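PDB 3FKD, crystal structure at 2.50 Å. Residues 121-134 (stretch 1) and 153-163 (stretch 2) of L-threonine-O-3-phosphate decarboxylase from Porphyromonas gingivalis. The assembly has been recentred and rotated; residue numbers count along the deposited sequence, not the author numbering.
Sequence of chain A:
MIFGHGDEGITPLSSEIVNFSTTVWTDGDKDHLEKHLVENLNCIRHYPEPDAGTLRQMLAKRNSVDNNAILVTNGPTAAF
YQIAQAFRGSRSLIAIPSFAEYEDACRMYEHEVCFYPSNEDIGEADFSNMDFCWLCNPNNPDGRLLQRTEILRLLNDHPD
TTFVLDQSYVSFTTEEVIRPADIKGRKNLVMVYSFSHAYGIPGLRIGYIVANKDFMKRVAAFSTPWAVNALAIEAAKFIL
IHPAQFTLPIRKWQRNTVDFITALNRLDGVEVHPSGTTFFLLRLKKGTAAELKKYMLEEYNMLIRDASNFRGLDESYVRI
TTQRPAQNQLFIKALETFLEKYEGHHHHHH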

# COMPACT_ATOMS: atom_id res chain seq x y z
N ASP A 121 -19.32 29.20 -5.52
CA ASP A 121 -19.94 28.56 -4.38
C ASP A 121 -20.44 27.21 -4.80
O ASP A 121 -21.34 27.11 -5.64
N ILE A 122 -19.85 26.16 -4.24
CA ILE A 122 -20.25 24.82 -4.59
C ILE A 122 -21.69 24.53 -4.16
O ILE A 122 -22.36 23.64 -4.70
N GLY A 123 -22.18 25.32 -3.20
CA GLY A 123 -23.51 25.12 -2.65
C GLY A 123 -24.59 25.34 -3.69
O GLY A 123 -25.78 25.14 -3.44
N GLU A 124 -24.14 25.69 -4.89
CA GLU A 124 -24.96 26.29 -5.90
C GLU A 124 -24.53 25.74 -7.26
O GLU A 124 -24.75 26.33 -8.30
N ALA A 125 -23.91 24.56 -7.22
CA ALA A 125 -23.59 23.79 -8.41
C ALA A 125 -24.76 22.86 -8.72
O ALA A 125 -25.77 22.86 -8.00
N ASP A 126 -24.62 22.06 -9.77
CA ASP A 126 -25.70 21.16 -10.17
C ASP A 126 -25.51 19.74 -9.63
O ASP A 126 -24.75 18.95 -10.20
N PHE A 127 -26.24 19.42 -8.57
CA PHE A 127 -26.19 18.11 -7.89
C PHE A 127 -27.24 17.09 -8.34
O PHE A 127 -27.36 16.01 -7.75
N SER A 128 -27.98 17.44 -9.39
CA SER A 128 -29.15 16.67 -9.80
C SER A 128 -28.90 15.18 -9.93
O SER A 128 -29.60 14.38 -9.30
N ASN A 129 -27.94 14.80 -10.77
CA ASN A 129 -27.61 13.38 -10.90
C ASN A 129 -26.16 13.07 -10.53
O ASN A 129 -25.44 12.40 -11.28
N MSE A 130 -25.76 13.58 -9.36
CA MSE A 130 -24.40 13.42 -8.86
C MSE A 130 -24.37 12.38 -7.76
O MSE A 130 -24.97 12.57 -6.70
N ASP A 131 -23.65 11.30 -7.96
CA ASP A 131 -23.69 10.30 -6.90
C ASP A 131 -22.65 10.66 -5.83
O ASP A 131 -22.83 10.41 -4.63
N PHE A 132 -21.58 11.30 -6.28
CA PHE A 132 -20.52 11.72 -5.41
C PHE A 132 -20.09 13.12 -5.72
O PHE A 132 -20.10 13.55 -6.87
N CYS A 133 -19.73 13.82 -4.64
CA CYS A 133 -19.09 15.10 -4.71
C CYS A 133 -17.82 15.08 -3.85
O CYS A 133 -17.86 14.72 -2.68
N TRP A 134 -16.70 15.48 -4.45
CA TRP A 134 -15.39 15.35 -3.85
C TRP A 134 -14.80 16.71 -3.41
O TRP A 134 -14.41 17.55 -4.23
N ARG A 153 -25.21 22.25 5.23
CA ARG A 153 -26.43 22.44 4.48
C ARG A 153 -26.36 21.69 3.16
O ARG A 153 -27.38 21.25 2.66
N LEU A 154 -25.15 21.51 2.62
CA LEU A 154 -24.97 20.65 1.45
C LEU A 154 -25.35 19.17 1.73
O LEU A 154 -26.03 18.52 0.92
N LEU A 155 -24.87 18.64 2.84
CA LEU A 155 -25.18 17.29 3.26
C LEU A 155 -26.67 17.16 3.37
O LEU A 155 -27.26 16.18 2.92
N ASN A 156 -27.28 18.16 3.99
CA ASN A 156 -28.72 18.17 4.21
C ASN A 156 -29.56 18.42 2.94
O ASN A 156 -30.59 17.77 2.75
N ASP A 157 -29.10 19.33 2.09
CA ASP A 157 -29.85 19.70 0.88
C ASP A 157 -29.78 18.66 -0.20
O ASP A 157 -30.71 18.54 -0.99
N HIS A 158 -28.68 17.90 -0.24
CA HIS A 158 -28.50 16.85 -1.26
C HIS A 158 -28.24 15.43 -0.72
O HIS A 158 -27.14 14.90 -0.85
N PRO A 159 -29.26 14.81 -0.13
CA PRO A 159 -29.28 13.44 0.40
C PRO A 159 -28.75 12.40 -0.57
O PRO A 159 -28.28 11.33 -0.17
N ASP A 160 -28.87 12.67 -1.85
CA ASP A 160 -28.60 11.62 -2.82
C ASP A 160 -27.21 11.79 -3.40
O ASP A 160 -26.82 11.09 -4.32
N THR A 161 -26.47 12.73 -2.85
CA THR A 161 -25.08 12.85 -3.21
C THR A 161 -24.23 12.52 -1.99
O THR A 161 -24.34 13.14 -0.93
N THR A 162 -23.41 11.50 -2.13
CA THR A 162 -22.43 11.23 -1.12
C THR A 162 -21.29 12.23 -1.24
O THR A 162 -20.67 12.37 -2.29
N PHE A 163 -21.04 12.94 -0.17
CA PHE A 163 -19.93 13.88 -0.20
C PHE A 163 -18.66 13.21 0.31
O PHE A 163 -18.63 12.72 1.42

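Phe 127 has the largest area covered by the other stretch, and the packing is best read from it. Its CA-to-CB bond points toward stretch 2, with chi1 at m. This puts the ring among Leu 154, His 158, Thr 161 and Phe 163. His 158, also with chi1 at m, has ND1 over one face of the Phe 127 ring; the ring pair is oblique. The two centroids are 4.1 Å apart with planes at 31°, and Phe 127 CD1 comes within 3.3 Å of His 158 CE1. Phe 127 CB also sits over the His 158 ring, 3.9 Å from its centroid. Within its own stretch, His 158 ND1 makes a weak hydrogen bond to Leu 154 O, 3.4 Å. Phe 163, chi1 m, meets Phe 127 obliquely, with Phe 127 CE2 3.6 Å from Phe 163 CE1.

Thr 161 is second in covered area. Its CA-to-CB bond points sideways, and chi1 is m. Thr 161 OG1 donates a hydrogen bond to Met 130 O at 2.8 Å, so the hydroxyl is paired with backbone at a buried site. CG2 packs against Cys 133, with Thr 161 CG2 3.7 Å from Cys 133 CB.

The CA-to-CB bond of Leu 154 (rotamer m,t) points toward stretch 1. Leu 154 CD1 lies 3.5 Å from Ile 122 CD1. Leu 154 CD2 lies 3.4 Å from Gly 123 CA, a close approach to bare backbone.

Two parallel bridges pair residues across the strands, and successive side chains fall on alternate faces. Phe 132 and Thr 162 share one face, with Phe 132 CD1 3.5 Å from Thr 162 CB. Cys 133, chi1 t, and Phe 163 share the other, with Cys 133 CB 3.5 Å from Phe 163 CD1. Backbone hydrogen bonds hold this register: Thr 162 N to Asp 131 O, 2.8 Å, and Cys 133 N to Thr 162 O, 2.9 Å.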

# COMPACT_ATOMS: atom_id res chain seq x y z
CB ASP A 121 -21.08 29.41 -3.84
CG ASP A 121 -21.77 28.79 -2.65
OD1 ASP A 121 -21.29 27.74 -2.17
OD2 ASP A 121 -22.78 29.35 -2.19
CB ILE A 122 -19.27 23.81 -4.02
CG1 ILE A 122 -18.89 24.20 -2.59
CG2 ILE A 122 -17.99 23.81 -4.85
CD1 ILE A 122 -19.99 23.98 -1.57
CB GLU A 124 -24.72 27.79 -5.78
CG GLU A 124 -25.47 28.71 -6.66
CD GLU A 124 -24.56 29.82 -7.02
OE1 GLU A 124 -23.34 29.55 -6.99
OE2 GLU A 124 -25.03 30.95 -7.33
CB ALA A 125 -22.33 22.99 -8.19
CB ASP A 126 -25.83 21.13 -11.71
CG ASP A 126 -27.14 20.55 -12.18
OD1 ASP A 126 -28.09 20.45 -11.37
OD2 ASP A 126 -27.24 20.21 -13.39
CB PHE A 127 -26.32 18.31 -6.38
CG PHE A 127 -25.13 18.97 -5.75
CD1 PHE A 127 -25.14 20.32 -5.48
CD2 PHE A 127 -24.00 18.23 -5.45
CE1 PHE A 127 -24.06 20.91 -4.91
CE2 PHE A 127 -22.91 18.83 -4.89
CZ PHE A 127 -22.93 20.17 -4.62
CB SER A 128 -29.67 17.20 -11.12
OG SER A 128 -29.65 18.61 -11.07
CB ASN A 129 -27.93 12.88 -12.31
CG ASN A 129 -29.38 13.11 -12.69
OD1 ASN A 129 -30.28 12.38 -12.24
ND2 ASN A 129 -29.62 14.12 -13.52
CB MSE A 130 -23.88 14.73 -8.27
CG MSE A 130 -23.48 15.76 -9.27
SE MSE A 130 -22.43 15.06 -10.80
CE MSE A 130 -22.14 16.80 -11.60
CB ASP A 131 -23.56 8.88 -7.48
CG ASP A 131 -24.50 8.65 -8.71
OD1 ASP A 131 -25.70 9.03 -8.66
OD2 ASP A 131 -24.03 8.11 -9.74
CB PHE A 132 -19.33 10.78 -5.53
CG PHE A 132 -19.62 9.38 -5.08
CD1 PHE A 132 -19.57 9.06 -3.73
CD2 PHE A 132 -19.99 8.41 -5.98
CE1 PHE A 132 -19.85 7.78 -3.31
CE2 PHE A 132 -20.30 7.13 -5.57
CZ PHE A 132 -20.22 6.82 -4.24
CB CYS A 133 -20.04 16.19 -4.23
SG CYS A 133 -19.30 17.81 -4.27
CB TRP A 134 -14.45 14.63 -4.82
CG TRP A 134 -14.89 13.21 -5.25
CD1 TRP A 134 -16.00 12.87 -5.99
CD2 TRP A 134 -14.21 11.97 -4.97
NE1 TRP A 134 -16.05 11.50 -6.17
CE2 TRP A 134 -14.96 10.93 -5.59
CE3 TRP A 134 -13.03 11.65 -4.29
CZ2 TRP A 134 -14.57 9.60 -5.52
CZ3 TRP A 134 -12.64 10.32 -4.22
CH2 TRP A 134 -13.43 9.30 -4.84
CB ARG A 153 -26.83 23.91 4.32
CG ARG A 153 -26.08 24.75 3.28
CD ARG A 153 -26.02 26.19 3.80
NE ARG A 153 -26.19 26.15 5.26
CZ ARG A 153 -27.07 26.87 5.95
NH1 ARG A 153 -27.85 27.75 5.32
NH2 ARG A 153 -27.15 26.73 7.26
CB LEU A 154 -23.53 20.69 0.98
CG LEU A 154 -22.88 22.00 0.59
CD1 LEU A 154 -21.39 21.90 0.81
CD2 LEU A 154 -23.19 22.30 -0.86
CB LEU A 155 -24.54 16.99 4.63
CG LEU A 155 -23.07 16.53 4.75
CD1 LEU A 155 -22.53 15.98 3.45
CD2 LEU A 155 -22.20 17.63 5.24
CB ASN A 156 -29.07 19.17 5.29
CG ASN A 156 -28.50 18.78 6.66
OD1 ASN A 156 -28.04 19.62 7.42
ND2 ASN A 156 -28.53 17.47 6.96
CB ASP A 157 -29.41 21.07 0.32
CG ASP A 157 -29.68 22.20 1.28
OD1 ASP A 157 -30.71 22.13 1.98
OD2 ASP A 157 -28.85 23.15 1.33
CB HIS A 158 -27.40 17.25 -2.24
CG HIS A 158 -27.49 18.67 -2.70
ND1 HIS A 158 -26.67 19.66 -2.21
CD2 HIS A 158 -28.29 19.27 -3.61
CE1 HIS A 158 -26.96 20.81 -2.80
NE2 HIS A 158 -27.95 20.59 -3.66
CB PRO A 159 -30.77 13.19 0.63
CG PRO A 159 -31.32 14.52 0.90
CD PRO A 159 -30.57 15.48 0.05
CB ASP A 160 -29.71 11.59 -3.88
CG ASP A 160 -31.08 11.27 -3.27
OD1 ASP A 160 -31.12 10.38 -2.40
OD2 ASP A 160 -32.10 11.90 -3.62
CB THR A 161 -24.71 14.26 -3.69
OG1 THR A 161 -25.54 14.62 -4.81
CG2 THR A 161 -23.24 14.31 -4.08
CB THR A 162 -21.91 9.80 -1.25
OG1 THR A 162 -23.00 8.91 -1.07
CG2 THR A 162 -20.84 9.54 -0.18
CB PHE A 163 -20.27 15.16 0.59
CG PHE A 163 -21.26 16.03 -0.10
CD1 PHE A 163 -20.85 17.07 -0.90
CD2 PHE A 163 -22.61 15.76 -0.00
CE1 PHE A 163 -21.78 17.85 -1.57
CE2 PHE A 163 -23.55 16.54 -0.68
CZ PHE A 163 -23.13 17.58 -1.45